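Local coordinates for protein N-acetyl-beta-D glucosaminidase (Rhizomucor miehei CAU432, PDB 4ZM6) that probably hydrolyses terminal N-acetylglucosamine residues and also carries a glucosamine N-acetyltransferase region that binds acetyl-CoA, at residues D559-D564 and L615-P620; D564-K569 and W784-L789. All blocks are in the same frame, centred on the assembly; numbering follows the deposited sequence.

Overall arrangement
The two interactions follow one another along the chain where helix 546-561 gives way to a loop; their centres lie about 13 Å apart and they share Asp564. In interaction 1 (559-564 with 615-620) the end of the helix meets strand 608-618 beside the acetyl-CoA, so its side chains belong to the cofactor pocket. The chain then runs on into interaction 2 (564-569 with 784-789), where the following loop packs against a loop of the second N-acetyltransferase region. The side chain of Trp565 is still only about 8 Å from the cofactor. Phe657 bridges the two places, meeting Phe561 in one and Trp565 in the other edge-to-face, while Trp557 touches residues of both.

Interaction 1 (D559-D564 and L615-P620); sequences DIFGKD and LLMVSP. With ACO (acetyl coenzyme *a), chain C.
Val618, whose carbonyl oxygen borders Ile560 CD1, gives its backbone N-H to the pantetheine oxygen O9P of acetyl-CoA (2.8 Å from Val618 N) in a nearly straight bond of 164°. Two residues earlier, Leu616 N donates to the acetyl oxygen O at 3.0 Å, and the cofactor's N4P returns a weak bond to Leu616 O. The strand thus uses main-chain groups to bind the cofactor, while its alternate residues face helix 546-561. Met617 CG stands between the backbone N and the carbonyl carbon (chi1 78°), and the flexible chain bends at chi3 to bring CE to Ile560 CD1 (3.6 Å) and Phe561 CE2 (3.4 Å). Branched Ile560 divides its contacts: CD1 packs on the strand, whereas CG2 reaches C7P of the cofactor (3.7 Å) and also covers the centre of one face of the Phe561 ring. That ring presents its edge to N4P. Farther out, Asp559 and Pro620 meet tip to tip. Gln623 bonds Val618 O and precedes Gly624, Gly626 and Gly628, whose N-H groups bind the cofactor. This strand and glycine-rich loop form the core of the acetyl-CoA site characteristic of the GNAT fold, with Ile560 and Phe561 lining one side.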
loop_
_atom_site.group_PDB
_atom_site.type_symbol
_atom_site.label_atom_id
_atom_site.label_comp_id
_atom_site.label_asym_id
_atom_site.label_seq_id
_atom_site.Cartn_x
_atom_site.Cartn_y
_atom_site.Cartn_z
ATOM N N ASP A 559 29.178 -8.611 -14.537
ATOM C CA ASP A 559 30.089 -7.581 -14.061
ATOM C C ASP A 559 30.698 -7.932 -12.693
ATOM O O ASP A 559 31.881 -7.690 -12.468
ATOM C CB ASP A 559 29.348 -6.240 -13.994
ATOM C CG ASP A 559 30.275 -5.065 -13.794
ATOM O OD1 ASP A 559 31.493 -5.201 -14.050
ATOM O OD2 ASP A 559 29.779 -3.993 -13.383
ATOM N N ILE A 560 29.893 -8.516 -11.807
ATOM C CA ILE A 560 30.293 -8.805 -10.422
ATOM C C ILE A 560 30.809 -10.230 -10.221
ATOM O O ILE A 560 31.806 -10.429 -9.534
ATOM C CB ILE A 560 29.106 -8.575 -9.459
ATOM C CG1 ILE A 560 28.788 -7.082 -9.398
ATOM C CG2 ILE A 560 29.398 -9.125 -8.067
ATOM C CD1 ILE A 560 27.503 -6.750 -8.679
ATOM N N PHE A 561 30.104 -11.208 -10.790
ATOM C CA PHE A 561 30.413 -12.628 -10.602
ATOM C C PHE A 561 30.944 -13.321 -11.866
ATOM O O PHE A 561 31.254 -14.510 -11.831
ATOM C CB PHE A 561 29.154 -13.376 -10.158
ATOM C CG PHE A 561 28.609 -12.940 -8.827
ATOM C CD1 PHE A 561 29.290 -13.231 -7.652
ATOM C CD2 PHE A 561 27.386 -12.282 -8.742
ATOM C CE1 PHE A 561 28.781 -12.847 -6.421
ATOM C CE2 PHE A 561 26.871 -11.896 -7.513
ATOM C CZ PHE A 561 27.569 -12.174 -6.352
ATOM N N GLY A 562 31.058 -12.586 -12.971
ATOM C CA GLY A 562 31.398 -13.175 -14.270
ATOM C C GLY A 562 32.668 -14.008 -14.347
ATOM O O GLY A 562 32.737 -14.944 -15.145
ATOM N N LYS A 563 33.671 -13.678 -13.535
ATOM C CA LYS A 563 34.961 -14.380 -13.574
ATOM C C LYS A 563 34.848 -15.824 -13.084
ATOM O O LYS A 563 35.182 -16.747 -13.816
ATOM C CB LYS A 563 36.030 -13.630 -12.763
ATOM N N ASP A 564 34.375 -16.013 -11.855
ATOM C CA ASP A 564 34.266 -17.355 -11.257
ATOM C C ASP A 564 32.913 -18.038 -11.479
ATOM O O ASP A 564 32.811 -19.258 -11.348
ATOM C CB ASP A 564 34.518 -17.293 -9.742
ATOM C CG ASP A 564 35.972 -17.040 -9.393
ATOM O OD1 ASP A 564 36.776 -16.752 -10.306
ATOM O OD2 ASP A 564 36.305 -17.129 -8.192
ATOM N N LEU A 615 19.902 -13.348 -3.055
ATOM C CA LEU A 615 21.016 -12.630 -3.650
ATOM C C LEU A 615 20.936 -11.155 -3.284
ATOM O O LEU A 615 19.840 -10.600 -3.154
ATOM C CB LEU A 615 20.999 -12.801 -5.169
ATOM C CG LEU A 615 22.192 -12.250 -5.947
ATOM C CD1 LEU A 615 23.415 -13.125 -5.749
ATOM C CD2 LEU A 615 21.854 -12.148 -7.424
ATOM N N LEU A 616 22.105 -10.548 -3.091
ATOM C CA LEU A 616 22.234 -9.112 -2.902
ATOM C C LEU A 616 23.491 -8.715 -3.644
ATOM O O LEU A 616 24.546 -9.290 -3.405
ATOM C CB LEU A 616 22.385 -8.779 -1.419
ATOM C CG LEU A 616 21.906 -7.422 -0.878
ATOM C CD1 LEU A 616 22.785 -6.993 0.296
ATOM C CD2 LEU A 616 21.874 -6.325 -1.932
ATOM N N MET A 617 23.384 -7.754 -4.555
ATOM C CA MET A 617 24.533 -7.338 -5.361
ATOM C C MET A 617 24.359 -5.904 -5.838
ATOM O O MET A 617 23.243 -5.490 -6.156
ATOM C CB MET A 617 24.698 -8.269 -6.568
ATOM C CG MET A 617 23.719 -7.997 -7.707
ATOM S SD MET A 617 23.579 -9.261 -8.990
ATOM C CE MET A 617 25.295 -9.548 -9.375
ATOM N N VAL A 618 25.458 -5.146 -5.871
ATOM C CA VAL A 618 25.452 -3.800 -6.459
ATOM C C VAL A 618 26.709 -3.593 -7.313
ATOM O O VAL A 618 27.775 -4.132 -7.009
ATOM C CB VAL A 618 25.275 -2.664 -5.397
ATOM C CG1 VAL A 618 24.815 -3.214 -4.051
ATOM C CG2 VAL A 618 26.545 -1.853 -5.200
ATOM N N SER A 619 26.559 -2.804 -8.376
ATOM C CA SER A 619 27.620 -2.556 -9.349
ATOM C C SER A 619 28.870 -2.000 -8.675
ATOM O O SER A 619 28.756 -1.124 -7.813
ATOM C CB SER A 619 27.143 -1.555 -10.405
ATOM O OG SER A 619 25.799 -1.802 -10.786
ATOM N N PRO A 620 30.068 -2.480 -9.080
ATOM C CA PRO A 620 31.327 -2.096 -8.427
ATOM C C PRO A 620 31.507 -0.590 -8.273
ATOM O O PRO A 620 31.807 -0.114 -7.179
ATOM C CB PRO A 620 32.398 -2.659 -9.364
ATOM C CG PRO A 620 31.729 -3.779 -10.077
ATOM C CD PRO A 620 30.308 -3.340 -10.255
HETATM N N1A ACO C . 30.537 7.226 2.985
HETATM C C2A ACO C . 31.520 6.487 3.548
HETATM N N3A ACO C . 31.427 5.151 3.734
HETATM C C4A ACO C . 30.322 4.460 3.347
HETATM C C5A ACO C . 29.208 5.207 2.733
HETATM C C6A ACO C . 29.374 6.669 2.561
HETATM N N6A ACO C . 28.389 7.409 1.996
HETATM N N7A ACO C . 28.249 4.317 2.460
HETATM C C8A ACO C . 28.695 3.099 2.864
HETATM N N9A ACO C . 29.928 3.182 3.401
HETATM C C1B ACO C . 30.712 2.033 3.936
HETATM C C2B ACO C . 30.531 1.861 5.442
HETATM O O2B ACO C . 31.803 1.666 6.073
HETATM C C3B ACO C . 29.607 0.665 5.619
HETATM O O3B ACO C . 29.911 -0.160 6.760
HETATM P P3B ACO C . 31.152 -1.194 6.933
HETATM O O7A ACO C . 30.670 -2.493 6.322
HETATM O O8A ACO C . 32.334 -0.542 6.253
HETATM O O9A ACO C . 31.299 -1.271 8.427
HETATM C C4B ACO C . 29.686 -0.074 4.285
HETATM O O4B ACO C . 30.262 0.820 3.320
HETATM C C5B ACO C . 28.312 -0.551 3.833
HETATM O O5B ACO C . 28.325 -0.632 2.415
HETATM P P1A ACO C . 27.049 -0.253 1.525
HETATM O O1A ACO C . 27.463 0.874 0.608
HETATM O O2A ACO C . 25.801 -0.120 2.356
HETATM O O3A ACO C . 26.989 -1.652 0.742
HETATM P P2A ACO C . 27.405 -1.757 -0.798
HETATM O O4A ACO C . 26.520 -0.813 -1.579
HETATM O O5A ACO C . 28.896 -1.630 -0.926
HETATM O O6A ACO C . 26.988 -3.278 -1.090
HETATM C CBP ACO C . 27.640 -5.611 -1.112
HETATM C CCP ACO C . 27.527 -4.334 -0.297
HETATM C CDP ACO C . 26.258 -6.060 -1.562
HETATM C CEP ACO C . 28.242 -6.693 -0.227
HETATM C CAP ACO C . 28.542 -5.300 -2.309
HETATM O OAP ACO C . 29.900 -5.256 -1.882
HETATM C C9P ACO C . 28.400 -6.278 -3.440
HETATM O O9P ACO C . 27.640 -6.010 -4.361
HETATM N N8P ACO C . 29.123 -7.396 -3.414
HETATM C C7P ACO C . 29.055 -8.341 -4.512
HETATM C C6P ACO C . 29.671 -9.688 -4.176
HETATM C C5P ACO C . 28.903 -10.522 -3.166
HETATM O O5P ACO C . 29.573 -11.318 -2.530
HETATM N N4P ACO C . 27.573 -10.425 -3.011
HETATM C C3P ACO C . 26.831 -11.288 -2.087
HETATM C C2P ACO C . 26.309 -12.569 -2.750
HETATM S S1P ACO C . 25.903 -13.845 -1.582
HETATM C C ACO C . 24.306 -13.584 -1.208
HETATM O O ACO C . 23.717 -12.614 -1.650
HETATM C CH3 ACO C . 23.637 -14.574 -0.310
#

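Interaction 2 (D564-K569 and W784-L789)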
loop_
_atom_site.group_PDB
_atom_site.type_symbol
_atom_site.label_atom_id
_atom_site.label_comp_id
_atom_site.label_asym_id
_atom_site.label_seq_id
_atom_site.Cartn_x
_atom_site.Cartn_y
_atom_site.Cartn_z
ATOM N N ASP A 564 34.375 -16.013 -11.855
ATOM C CA ASP A 564 34.266 -17.355 -11.257
ATOM C C ASP A 564 32.913 -18.038 -11.479
ATOM O O ASP A 564 32.811 -19.258 -11.348
ATOM C CB ASP A 564 34.518 -17.293 -9.742
ATOM C CG ASP A 564 35.972 -17.040 -9.393
ATOM O OD1 ASP A 564 36.776 -16.752 -10.306
ATOM O OD2 ASP A 564 36.305 -17.129 -8.192
ATOM N N TRP A 565 31.877 -17.254 -11.782
ATOM C CA TRP A 565 30.511 -17.763 -11.875
ATOM C C TRP A 565 29.778 -17.202 -13.087
ATOM O O TRP A 565 28.750 -16.542 -12.933
ATOM C CB TRP A 565 29.713 -17.384 -10.629
ATOM C CG TRP A 565 30.390 -17.603 -9.325
ATOM C CD1 TRP A 565 31.273 -16.764 -8.714
ATOM C CD2 TRP A 565 30.206 -18.712 -8.434
ATOM N NE1 TRP A 565 31.666 -17.289 -7.509
ATOM C CE2 TRP A 565 31.019 -18.479 -7.309
ATOM C CE3 TRP A 565 29.440 -19.883 -8.486
ATOM C CZ2 TRP A 565 31.093 -19.371 -6.243
ATOM C CZ3 TRP A 565 29.512 -20.770 -7.420
ATOM C CH2 TRP A 565 30.335 -20.505 -6.313
ATOM N N PRO A 566 30.292 -17.460 -14.297
ATOM C CA PRO A 566 29.561 -17.013 -15.486
ATOM C C PRO A 566 28.181 -17.671 -15.559
ATOM O O PRO A 566 28.068 -18.878 -15.320
ATOM C CB PRO A 566 30.457 -17.458 -16.645
ATOM C CG PRO A 566 31.337 -18.525 -16.078
ATOM C CD PRO A 566 31.526 -18.188 -14.635
ATOM N N LEU A 567 27.144 -16.884 -15.859
ATOM C CA LEU A 567 25.758 -17.369 -15.792
ATOM C C LEU A 567 24.850 -16.668 -16.802
ATOM O O LEU A 567 24.576 -15.478 -16.663
ATOM C CB LEU A 567 25.209 -17.160 -14.376
ATOM C CG LEU A 567 23.923 -17.906 -14.014
ATOM C CD1 LEU A 567 24.156 -19.414 -13.987
ATOM C CD2 LEU A 567 23.369 -17.440 -12.676
ATOM N N ARG A 568 24.368 -17.411 -17.800
ATOM C CA ARG A 568 23.558 -16.838 -18.890
ATOM C C ARG A 568 22.186 -16.308 -18.420
ATOM O O ARG A 568 21.672 -16.724 -17.380
ATOM C CB ARG A 568 23.375 -17.873 -20.013
ATOM N N LYS A 569 21.605 -15.403 -19.208
ATOM C CA LYS A 569 20.355 -14.711 -18.861
ATOM C C LYS A 569 19.220 -15.637 -18.423
ATOM O O LYS A 569 18.473 -15.314 -17.493
ATOM C CB LYS A 569 19.858 -13.857 -20.040
ATOM N N TRP A 784 25.147 -24.113 -13.419
ATOM C CA TRP A 784 26.515 -23.728 -13.738
ATOM C C TRP A 784 27.005 -24.470 -14.979
ATOM O O TRP A 784 28.050 -25.125 -14.951
ATOM C CB TRP A 784 27.433 -24.015 -12.541
ATOM C CG TRP A 784 26.958 -23.404 -11.258
ATOM C CD1 TRP A 784 26.627 -24.060 -10.105
ATOM C CD2 TRP A 784 26.751 -22.016 -11.003
ATOM N NE1 TRP A 784 26.226 -23.164 -9.149
ATOM C CE2 TRP A 784 26.295 -21.900 -9.674
ATOM C CE3 TRP A 784 26.911 -20.854 -11.767
ATOM C CZ2 TRP A 784 25.995 -20.665 -9.092
ATOM C CZ3 TRP A 784 26.611 -19.621 -11.183
ATOM C CH2 TRP A 784 26.156 -19.541 -9.862
ATOM N N THR A 785 26.260 -24.343 -16.073
ATOM C CA THR A 785 26.509 -25.132 -17.282
ATOM C C THR A 785 27.419 -24.437 -18.296
ATOM O O THR A 785 27.623 -24.951 -19.396
ATOM C CB THR A 785 25.188 -25.501 -17.987
ATOM O OG1 THR A 785 24.448 -24.307 -18.281
ATOM C CG2 THR A 785 24.346 -26.424 -17.111
ATOM N N ASP A 786 27.977 -23.287 -17.929
ATOM C CA ASP A 786 28.909 -22.570 -18.798
ATOM C C ASP A 786 30.101 -23.467 -19.131
ATOM O O ASP A 786 30.506 -24.292 -18.313
ATOM C CB ASP A 786 29.370 -21.286 -18.102
ATOM C CG ASP A 786 30.276 -20.443 -18.963
ATOM O OD1 ASP A 786 31.489 -20.742 -19.009
ATOM O OD2 ASP A 786 29.782 -19.472 -19.573
ATOM N N ASP A 787 30.665 -23.301 -20.324
ATOM C CA ASP A 787 31.788 -24.138 -20.770
ATOM C C ASP A 787 32.974 -24.131 -19.797
ATOM O O ASP A 787 33.684 -25.128 -19.683
ATOM C CB ASP A 787 32.276 -23.709 -22.158
ATOM C CG ASP A 787 31.223 -23.894 -23.232
ATOM O OD1 ASP A 787 30.014 -23.883 -22.900
ATOM O OD2 ASP A 787 31.603 -24.041 -24.414
ATOM N N LYS A 788 33.187 -23.015 -19.100
ATOM C CA LYS A 788 34.331 -22.879 -18.201
ATOM C C LYS A 788 34.095 -23.514 -16.823
ATOM O O LYS A 788 35.010 -23.570 -16.004
ATOM C CB LYS A 788 34.707 -21.400 -18.051
ATOM N N LEU A 789 32.880 -23.994 -16.571
ATOM C CA LEU A 789 32.536 -24.610 -15.288
ATOM C C LEU A 789 32.202 -26.090 -15.506
ATOM O O LEU A 789 33.094 -26.872 -15.834
ATOM C CB LEU A 789 31.370 -23.849 -14.632
ATOM C CG LEU A 789 31.566 -22.356 -14.369
ATOM C CD1 LEU A 789 30.379 -21.827 -13.579
ATOM C CD2 LEU A 789 32.874 -22.092 -13.639
#
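The six-membered ring of Trp784 carries Trp565 CE3 over one face, 3.5 Å above the plane and offset toward the rim, while Pro566 O lies at its edge, near the plane. The indoles are inclined to each other by 58° with ring centroids 5.0 Å apart, an oblique aromatic pair. It joins two N-acetyltransferase regions of one chain, the first of the GNAT family: the loop between helices 546-561 and 569-577 meets the loop between strands 763-771 and 794-802. Tryptophan suits both places because its broad, largely apolar surface can contact several neighbours at once. Leu567 extends the apolar patch: its CG is anti to the backbone N (chi1 -165°), and its methyl CD1 comes obliquely to Trp784 CZ3 at 3.7 Å.

Other aromatic groups complete the cluster. Trp850 and Tyr832 meet the Trp784 ring, and Arg851 makes a cation-pi contact with Trp565 while also donating to Asp564 O.

Pro566 sets its compact, rigid ring against the turn. Its CD faces Leu789 CD1, 4.0 Å away, the two side chains approaching tip to tip; the other leucine methyl, CD2, reaches Asp564 O. Beside this, Pro566 CB and CG pack against the carboxylate of Asp786, whose side chain crosses the proline at about a right angle, with OD2 3.6 Å from Pro566 CB. Asp786 is well suited here because it also shapes its own loop: a type I turn runs from Asp786 to Leu789, closed by Leu789 N bonding to Asp786 O. An Asx turn lies within it, in which Lys788 N donates to Asp786 OD1 at 2.8 Å, approaching on the anti side of the carboxylate and 23° out of its plane.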